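PDB 4D7Q: ralf, proline/betaine transporter from Legionella pneumophila, which probably acts as a guanine nucleotide exchange factor through its Legionella Sec7 domain, here fused to the capping domain of Rickettsia prowazekii RalF. Local coordinates for residues I269-Q281 with S312-F326. The protein carries 2 engineered substitutions. Residues are numbered along the deposited sequence; the frame is centred on the assembly and turned at random.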
ATOM      1  N   ILE A 269      -5.952  -5.717 -15.575  1.00 25.71           N
ATOM      2  CA  ILE A 269      -5.762  -7.137 -15.323  1.00 25.11           C
ATOM      3  C   ILE A 269      -5.611  -7.795 -16.674  1.00 30.54           C
ATOM      4  O   ILE A 269      -6.496  -7.680 -17.524  1.00 30.62           O
ATOM      5  CB  ILE A 269      -6.904  -7.749 -14.439  1.00 28.25           C
ATOM      6  CG1 ILE A 269      -7.095  -6.971 -13.074  1.00 27.66           C
ATOM      7  CG2 ILE A 269      -6.710  -9.270 -14.212  1.00 29.73           C
ATOM      8  CD1 ILE A 269      -5.877  -6.907 -12.113  1.00 28.51           C
ATOM      9  N   ILE A 270      -4.441  -8.421 -16.902  1.00 27.90           N
ATOM     10  CA  ILE A 270      -4.095  -9.053 -18.179  1.00 26.25           C
ATOM     11  C   ILE A 270      -3.851 -10.537 -18.026  1.00 31.63           C
ATOM     12  O   ILE A 270      -3.025 -10.960 -17.209  1.00 29.61           O
ATOM     13  CB  ILE A 270      -2.915  -8.333 -18.883  1.00 27.69           C
ATOM     14  CG1 ILE A 270      -3.192  -6.816 -19.031  1.00 27.54           C
ATOM     15  CG2 ILE A 270      -2.588  -8.980 -20.241  1.00 26.52           C
ATOM     16  CD1 ILE A 270      -2.046  -5.971 -19.534  1.00 32.71           C
ATOM     17  N   LYS A 271      -4.559 -11.327 -18.864  1.00 30.29           N
ATOM     18  CA  LYS A 271      -4.438 -12.771 -18.899  1.00 30.73           C
ATOM     19  C   LYS A 271      -4.131 -13.224 -20.306  1.00 35.13           C
ATOM     20  O   LYS A 271      -4.758 -12.744 -21.256  1.00 33.92           O
ATOM     21  CB  LYS A 271      -5.707 -13.461 -18.342  1.00 33.42           C
ATOM     22  CG  LYS A 271      -5.899 -13.205 -16.837  1.00 40.95           C
ATOM     23  CD  LYS A 271      -7.204 -13.742 -16.289  1.00 47.06           C
ATOM     24  CE  LYS A 271      -7.354 -13.374 -14.831  1.00 53.64           C
ATOM     25  NZ  LYS A 271      -8.782 -13.345 -14.398  1.00 61.15           N
ATOM     26  N   ASP A 272      -3.168 -14.119 -20.445  1.00 32.16           N
ATOM     27  CA  ASP A 272      -2.868 -14.710 -21.733  1.00 33.09           C
ATOM     28  C   ASP A 272      -3.494 -16.078 -21.936  1.00 40.31           C
ATOM     29  O   ASP A 272      -4.272 -16.514 -21.139  1.00 38.91           O
ATOM     30  CB  ASP A 272      -1.378 -14.718 -22.039  1.00 34.54           C
ATOM     31  CG  ASP A 272      -0.562 -15.553 -21.084  1.00 42.60           C
ATOM     32  OD1 ASP A 272      -1.015 -16.572 -20.587  1.00 43.46           O
ATOM     33  OD2 ASP A 272       0.565 -15.167 -20.829  1.00 45.24           O
ATOM     34  N   GLU A 273      -3.142 -16.727 -23.038  1.00 40.30           N
ATOM     35  CA  GLU A 273      -3.722 -18.016 -23.426  1.00 41.79           C
ATOM     36  C   GLU A 273      -3.137 -19.218 -22.639  1.00 48.50           C
ATOM     37  O   GLU A 273      -3.674 -20.283 -22.657  1.00 49.43           O
ATOM     38  CB  GLU A 273      -3.627 -18.219 -24.962  1.00 43.89           C
ATOM     39  CG  GLU A 273      -2.756 -17.217 -25.717  1.00 53.08           C
ATOM     40  CD  GLU A 273      -3.188 -16.927 -27.158  1.00 72.22           C
ATOM     41  OE1 GLU A 273      -4.208 -17.486 -27.637  1.00 70.01           O
ATOM     42  OE2 GLU A 273      -2.485 -16.152 -27.829  1.00 50.15           O
ATOM     43  N   LYS A 274      -2.042 -19.001 -21.929  1.00 45.61           N
ATOM     44  CA  LYS A 274      -1.366 -20.022 -21.146  1.00 45.03           C
ATOM     45  C   LYS A 274      -1.495 -19.864 -19.626  1.00 47.69           C
ATOM     46  O   LYS A 274      -0.645 -20.263 -18.869  1.00 46.77           O
ATOM     47  CB  LYS A 274       0.097 -20.049 -21.529  1.00 47.41           C
ATOM     48  CG  LYS A 274       0.338 -20.138 -23.020  1.00 57.05           C
ATOM     49  CD  LYS A 274      -0.476 -21.236 -23.671  1.00 60.55           C
ATOM     50  CE  LYS A 274      -0.477 -22.506 -22.866  1.00 64.94           C
ATOM     51  NZ  LYS A 274      -0.673 -23.661 -23.743  1.00 78.74           N
ATOM     52  N   SER A 275      -2.593 -19.277 -19.231  1.00 44.09           N
ATOM     53  CA  SER A 275      -3.000 -19.048 -17.839  1.00 43.52           C
ATOM     54  C   SER A 275      -2.177 -18.006 -17.065  1.00 43.97           C
ATOM     55  O   SER A 275      -2.391 -17.820 -15.859  1.00 44.26           O
ATOM     56  CB  SER A 275      -3.196 -20.360 -17.070  1.00 48.42           C
ATOM     57  OG  SER A 275      -4.339 -21.051 -17.552  1.00 58.43           O
ATOM     58  N   GLY A 276      -1.280 -17.310 -17.769  1.00 36.73           N
ATOM     59  CA  GLY A 276      -0.491 -16.231 -17.193  1.00 34.11           C
ATOM     60  C   GLY A 276      -1.394 -15.078 -16.810  1.00 34.25           C
ATOM     61  O   GLY A 276      -2.325 -14.753 -17.556  1.00 32.07           O
ATOM     62  N   ALA A 277      -1.178 -14.502 -15.613  1.00 29.95           N
ATOM     63  CA  ALA A 277      -1.969 -13.376 -15.118  1.00 29.03           C
ATOM     64  C   ALA A 277      -1.073 -12.330 -14.473  1.00 32.10           C
ATOM     65  O   ALA A 277      -0.125 -12.668 -13.763  1.00 30.40           O
ATOM     66  CB  ALA A 277      -3.057 -13.845 -14.161  1.00 29.36           C
ATOM     67  N   ALA A 278      -1.323 -11.051 -14.798  1.00 28.98           N
ATOM     68  CA  ALA A 278      -0.494  -9.941 -14.325  1.00 27.81           C
ATOM     69  C   ALA A 278      -1.311  -8.675 -14.165  1.00 28.80           C
ATOM     70  O   ALA A 278      -2.322  -8.501 -14.849  1.00 28.72           O
ATOM     71  CB  ALA A 278       0.660  -9.706 -15.291  1.00 28.77           C
ATOM     72  N   GLU A 279      -0.864  -7.778 -13.287  1.00 24.16           N
ATOM     73  CA  GLU A 279      -1.596  -6.548 -13.011  1.00 24.71           C
ATOM     74  C   GLU A 279      -0.772  -5.278 -13.252  1.00 27.16           C
ATOM     75  O   GLU A 279       0.399  -5.215 -12.864  1.00 26.01           O
ATOM     76  CB  GLU A 279      -2.095  -6.614 -11.550  1.00 25.95           C
ATOM     77  CG  GLU A 279      -2.671  -5.333 -10.976  1.00 31.28           C
ATOM     78  CD  GLU A 279      -2.899  -5.373  -9.476  1.00 42.46           C
ATOM     79  OE1 GLU A 279      -2.180  -6.119  -8.775  1.00 38.90           O
ATOM     80  OE2 GLU A 279      -3.801  -4.653  -8.998  1.00 31.95           O
ATOM     81  N   ILE A 280      -1.395  -4.265 -13.890  1.00 22.19           N
ATOM     82  CA  ILE A 280      -0.769  -2.959 -14.073  1.00 20.98           C
ATOM     83  C   ILE A 280      -1.499  -1.976 -13.169  1.00 25.13           C
ATOM     84  O   ILE A 280      -2.639  -1.617 -13.453  1.00 25.50           O
ATOM     85  CB  ILE A 280      -0.684  -2.374 -15.519  1.00 23.50           C
ATOM     86  CG1 ILE A 280      -0.233  -3.385 -16.602  1.00 24.35           C
ATOM     87  CG2 ILE A 280       0.223  -1.121 -15.502  1.00 24.12           C
ATOM     88  CD1 ILE A 280      -0.477  -2.842 -18.098  1.00 28.92           C
ATOM     89  N   GLN A 281      -0.829  -1.493 -12.125  1.00 22.70           N
ATOM     90  CA  GLN A 281      -1.406  -0.454 -11.264  1.00 21.46           C
ATOM     91  C   GLN A 281      -0.983   0.880 -11.854  1.00 24.70           C
ATOM     92  O   GLN A 281       0.212   1.108 -12.046  1.00 23.59           O
ATOM     93  CB  GLN A 281      -0.919  -0.566  -9.839  1.00 21.74           C
ATOM     94  CG  GLN A 281      -1.345  -1.849  -9.124  1.00 25.86           C
ATOM     95  CD  GLN A 281      -0.653  -1.894  -7.791  1.00 35.26           C
ATOM     96  OE1 GLN A 281      -0.717  -0.947  -7.009  1.00 28.74           O
ATOM     97  NE2 GLN A 281       0.085  -2.956  -7.535  1.00 26.08           N
ATOM     98  N   SER A 312       2.151 -18.335 -11.289  1.00 36.80           N
ATOM     99  CA  SER A 312       2.931 -19.339 -12.031  1.00 36.57           C
ATOM    100  C   SER A 312       4.141 -18.673 -12.677  1.00 39.09           C
ATOM    101  O   SER A 312       4.227 -17.441 -12.724  1.00 37.47           O
ATOM    102  CB  SER A 312       2.065 -19.949 -13.131  1.00 38.94           C
ATOM    103  OG  SER A 312       1.526 -18.938 -13.970  1.00 43.57           O
ATOM    104  N   GLU A 313       5.048 -19.485 -13.227  1.00 36.50           N
ATOM    105  CA  GLU A 313       6.206 -19.010 -13.984  1.00 36.25           C
ATOM    106  C   GLU A 313       5.696 -18.217 -15.208  1.00 36.44           C
ATOM    107  O   GLU A 313       6.295 -17.208 -15.571  1.00 35.04           O
ATOM    108  CB  GLU A 313       7.047 -20.209 -14.440  1.00 38.64           C
ATOM    109  CG  GLU A 313       8.518 -19.883 -14.625  1.00 53.61           C
ATOM    110  CD  GLU A 313       9.373 -21.108 -14.886  1.00 73.69           C
ATOM    111  OE1 GLU A 313       9.706 -21.825 -13.914  1.00 68.34           O
ATOM    112  OE2 GLU A 313       9.694 -21.361 -16.068  1.00 67.83           O
ATOM    113  N   GLN A 314       4.565 -18.665 -15.808  1.00 32.13           N
ATOM    114  CA  GLN A 314       3.895 -18.035 -16.954  1.00 31.58           C
ATOM    115  C   GLN A 314       3.474 -16.582 -16.633  1.00 33.96           C
ATOM    116  O   GLN A 314       3.659 -15.683 -17.460  1.00 33.77           O
ATOM    117  CB  GLN A 314       2.675 -18.869 -17.417  1.00 32.89           C
ATOM    118  CG  GLN A 314       2.075 -18.371 -18.746  1.00 48.07           C
ATOM    119  CD  GLN A 314       3.096 -18.153 -19.857  1.00 61.54           C
ATOM    120  OE1 GLN A 314       3.940 -19.016 -20.142  1.00 57.66           O
ATOM    121  NE2 GLN A 314       3.040 -16.988 -20.506  1.00 41.93           N
ATOM    122  N   SER A 315       2.918 -16.372 -15.434  1.00 30.28           N
ATOM    123  CA  SER A 315       2.501 -15.059 -14.918  1.00 29.40           C
ATOM    124  C   SER A 315       3.712 -14.109 -14.762  1.00 32.26           C
ATOM    125  O   SER A 315       3.637 -12.944 -15.164  1.00 30.18           O
ATOM    126  CB  SER A 315       1.782 -15.230 -13.588  1.00 31.12           C
ATOM    127  OG  SER A 315       0.520 -15.833 -13.820  1.00 33.81           O
ATOM    128  N   LEU A 316       4.834 -14.632 -14.215  1.00 29.15           N
ATOM    129  CA  LEU A 316       6.080 -13.899 -14.054  1.00 28.86           C
ATOM    130  C   LEU A 316       6.586 -13.457 -15.435  1.00 32.40           C
ATOM    131  O   LEU A 316       6.959 -12.294 -15.603  1.00 32.04           O
ATOM    132  CB  LEU A 316       7.124 -14.783 -13.319  1.00 29.41           C
ATOM    133  CG  LEU A 316       8.558 -14.214 -13.192  1.00 34.39           C
ATOM    134  CD1 LEU A 316       8.600 -12.935 -12.359  1.00 34.75           C
ATOM    135  CD2 LEU A 316       9.505 -15.232 -12.629  1.00 36.27           C
ATOM    136  N   LYS A 317       6.532 -14.367 -16.439  1.00 28.43           N
ATOM    137  CA  LYS A 317       6.930 -14.053 -17.811  1.00 27.42           C
ATOM    138  C   LYS A 317       6.030 -12.947 -18.379  1.00 29.82           C
ATOM    139  O   LYS A 317       6.532 -11.952 -18.906  1.00 27.59           O
ATOM    140  CB  LYS A 317       6.844 -15.319 -18.675  1.00 30.43           C
ATOM    141  CG  LYS A 317       7.483 -15.168 -20.043  1.00 47.26           C
ATOM    142  CD  LYS A 317       7.093 -16.302 -20.961  1.00 55.32           C
ATOM    143  CE  LYS A 317       7.570 -16.062 -22.372  1.00 74.42           C
ATOM    144  NZ  LYS A 317       7.555 -17.315 -23.178  1.00 87.55           N
ATOM    145  N   LEU A 318       4.693 -13.108 -18.230  1.00 26.90           N
ATOM    146  CA  LEU A 318       3.721 -12.116 -18.698  1.00 26.23           C
ATOM    147  C   LEU A 318       3.962 -10.743 -18.062  1.00 28.58           C
ATOM    148  O   LEU A 318       3.976  -9.749 -18.800  1.00 29.33           O
ATOM    149  CB  LEU A 318       2.266 -12.601 -18.478  1.00 26.02           C
ATOM    150  CG  LEU A 318       1.120 -11.670 -18.941  1.00 28.14           C
ATOM    151  CD1 LEU A 318       1.145 -11.431 -20.468  1.00 27.12           C
ATOM    152  CD2 LEU A 318      -0.212 -12.221 -18.526  1.00 27.74           C
ATOM    153  N   ALA A 319       4.249 -10.688 -16.731  1.00 22.89           N
ATOM    154  CA  ALA A 319       4.541  -9.409 -16.066  1.00 22.64           C
ATOM    155  C   ALA A 319       5.813  -8.770 -16.670  1.00 28.14           C
ATOM    156  O   ALA A 319       5.775  -7.585 -16.999  1.00 27.55           O
ATOM    157  CB  ALA A 319       4.678  -9.584 -14.557  1.00 22.12           C
ATOM    158  N   ALA A 320       6.876  -9.576 -16.949  1.00 27.19           N
ATOM    159  CA  ALA A 320       8.096  -9.061 -17.596  1.00 27.69           C
ATOM    160  C   ALA A 320       7.852  -8.609 -19.045  1.00 30.64           C
ATOM    161  O   ALA A 320       8.435  -7.603 -19.448  1.00 29.03           O
ATOM    162  CB  ALA A 320       9.221 -10.082 -17.542  1.00 28.62           C
ATOM    163  N   GLN A 321       6.990  -9.333 -19.820  1.00 28.18           N
ATOM    164  CA  GLN A 321       6.643  -8.983 -21.227  1.00 27.97           C
ATOM    165  C   GLN A 321       5.905  -7.652 -21.293  1.00 31.19           C
ATOM    166  O   GLN A 321       6.198  -6.817 -22.152  1.00 31.16           O
ATOM    167  CB  GLN A 321       5.780 -10.079 -21.892  1.00 28.84           C
ATOM    168  CG  GLN A 321       6.551 -11.364 -22.169  1.00 37.82           C
ATOM    169  CD  GLN A 321       5.688 -12.504 -22.644  1.00 41.92           C
ATOM    170  OE1 GLN A 321       4.724 -12.908 -21.998  1.00 32.49           O
ATOM    171  NE2 GLN A 321       6.051 -13.081 -23.768  1.00 35.93           N
ATOM    172  N   ILE A 322       4.934  -7.469 -20.388  1.00 27.88           N
ATOM    173  CA  ILE A 322       4.133  -6.245 -20.267  1.00 27.13           C
ATOM    174  C   ILE A 322       5.072  -5.095 -19.931  1.00 29.81           C
ATOM    175  O   ILE A 322       5.013  -4.052 -20.592  1.00 28.58           O
ATOM    176  CB  ILE A 322       3.028  -6.413 -19.192  1.00 29.14           C
ATOM    177  CG1 ILE A 322       1.928  -7.393 -19.690  1.00 29.51           C
ATOM    178  CG2 ILE A 322       2.428  -5.026 -18.782  1.00 28.55           C
ATOM    179  CD1 ILE A 322       1.000  -7.974 -18.576  1.00 34.60           C
ATOM    180  N   THR A 323       5.957  -5.302 -18.920  1.00 26.30           N
ATOM    181  CA  THR A 323       6.908  -4.273 -18.491  1.00 26.79           C
ATOM    182  C   THR A 323       7.846  -3.858 -19.614  1.00 31.36           C
ATOM    183  O   THR A 323       8.031  -2.665 -19.841  1.00 30.45           O
ATOM    184  CB  THR A 323       7.677  -4.687 -17.231  1.00 30.14           C
ATOM    185  OG1 THR A 323       6.768  -5.165 -16.243  1.00 26.92           O
ATOM    186  CG2 THR A 323       8.428  -3.535 -16.646  1.00 26.63           C
ATOM    187  N   ALA A 324       8.407  -4.843 -20.342  1.00 31.12           N
ATOM    188  CA  ALA A 324       9.343  -4.577 -21.442  1.00 31.46           C
ATOM    189  C   ALA A 324       8.662  -3.930 -22.655  1.00 33.16           C
ATOM    190  O   ALA A 324       9.349  -3.362 -23.499  1.00 33.97           O
ATOM    191  CB  ALA A 324      10.066  -5.854 -21.838  1.00 32.78           C
ATOM    192  N   SER A 325       7.315  -3.979 -22.709  1.00 28.10           N
ATOM    193  CA  SER A 325       6.492  -3.390 -23.764  1.00 27.79           C
ATOM    194  C   SER A 325       6.406  -1.872 -23.642  1.00 32.34           C
ATOM    195  O   SER A 325       6.139  -1.198 -24.633  1.00 33.73           O
ATOM    196  CB  SER A 325       5.097  -4.003 -23.765  1.00 28.61           C
ATOM    197  OG  SER A 325       5.118  -5.328 -24.265  1.00 32.20           O
ATOM    198  N   PHE A 326       6.595  -1.329 -22.439  1.00 27.86           N
ATOM    199  CA  PHE A 326       6.596   0.114 -22.266  1.00 27.05           C
ATOM    200  C   PHE A 326       7.925   0.617 -22.804  1.00 33.42           C
ATOM    201  O   PHE A 326       8.937  -0.071 -22.669  1.00 33.36           O
ATOM    202  CB  PHE A 326       6.347   0.517 -20.788  1.00 28.03           C
ATOM    203  CG  PHE A 326       4.905   0.294 -20.356  1.00 28.99           C
ATOM    204  CD1 PHE A 326       3.940   1.277 -20.554  1.00 29.73           C
ATOM    205  CD2 PHE A 326       4.505  -0.921 -19.807  1.00 31.48           C
ATOM    206  CE1 PHE A 326       2.605   1.060 -20.191  1.00 31.85           C
ATOM    207  CE2 PHE A 326       3.161  -1.144 -19.449  1.00 31.27           C
ATOM    208  CZ  PHE A 326       2.223  -0.150 -19.634  1.00 29.78           C
TER
HETATM  209  O   HOH W   1       2.690 -14.395 -22.552  1.00 43.64           O
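Ile322 CD1 meets Ile270 CD1 tip to tip at 3.8 Å and also rests on the methyl of Ala278, in the apolar seam between helix 313-325 and the hairpin of strands 264-271 and 277-283. The other branch of Ile322, CG2, lies 3.7 Å from CD1 of Ile280. The same Ile280 CD1 approaches Phe326 at CZ, at the ring edge rather than over a face. One turn back along the helix, Leu318 has CG anti to its backbone N (chi1 -179°), which carries its branched end toward the hairpin, where CD2 lies 3.4 Å from both Ile270 O and Gly276 O. The small side chains of Ala278 and Ala319, with CB atoms 4.1 Å apart, are consistent with the close approach, 6.8 Å, of the axes of helix 313-325 and strand 277-281.

Toward the turn, polar groups take over. Ala277 N donates to Ser315 OG (2.8 Å, nearly straight at 163°). Gln314, bent at chi2, lays CG against Lys274 O and donates through NE2 to Asp272 OD2 (3.1 Å) from the syn side but tilted 31° out of the carboxylate plane. Asp272 OD1 meanwhile accepts Lys274 N, closing an Asx turn, and Gly276 N from the opposite face of the carboxylate. One carboxylate thus both shapes the hairpin turn and ties it to the helix. Within the capping domain from Rickettsia, apolar packing joins sheet to helix, while directional bonds hold the turn beside the helix's N-terminal end.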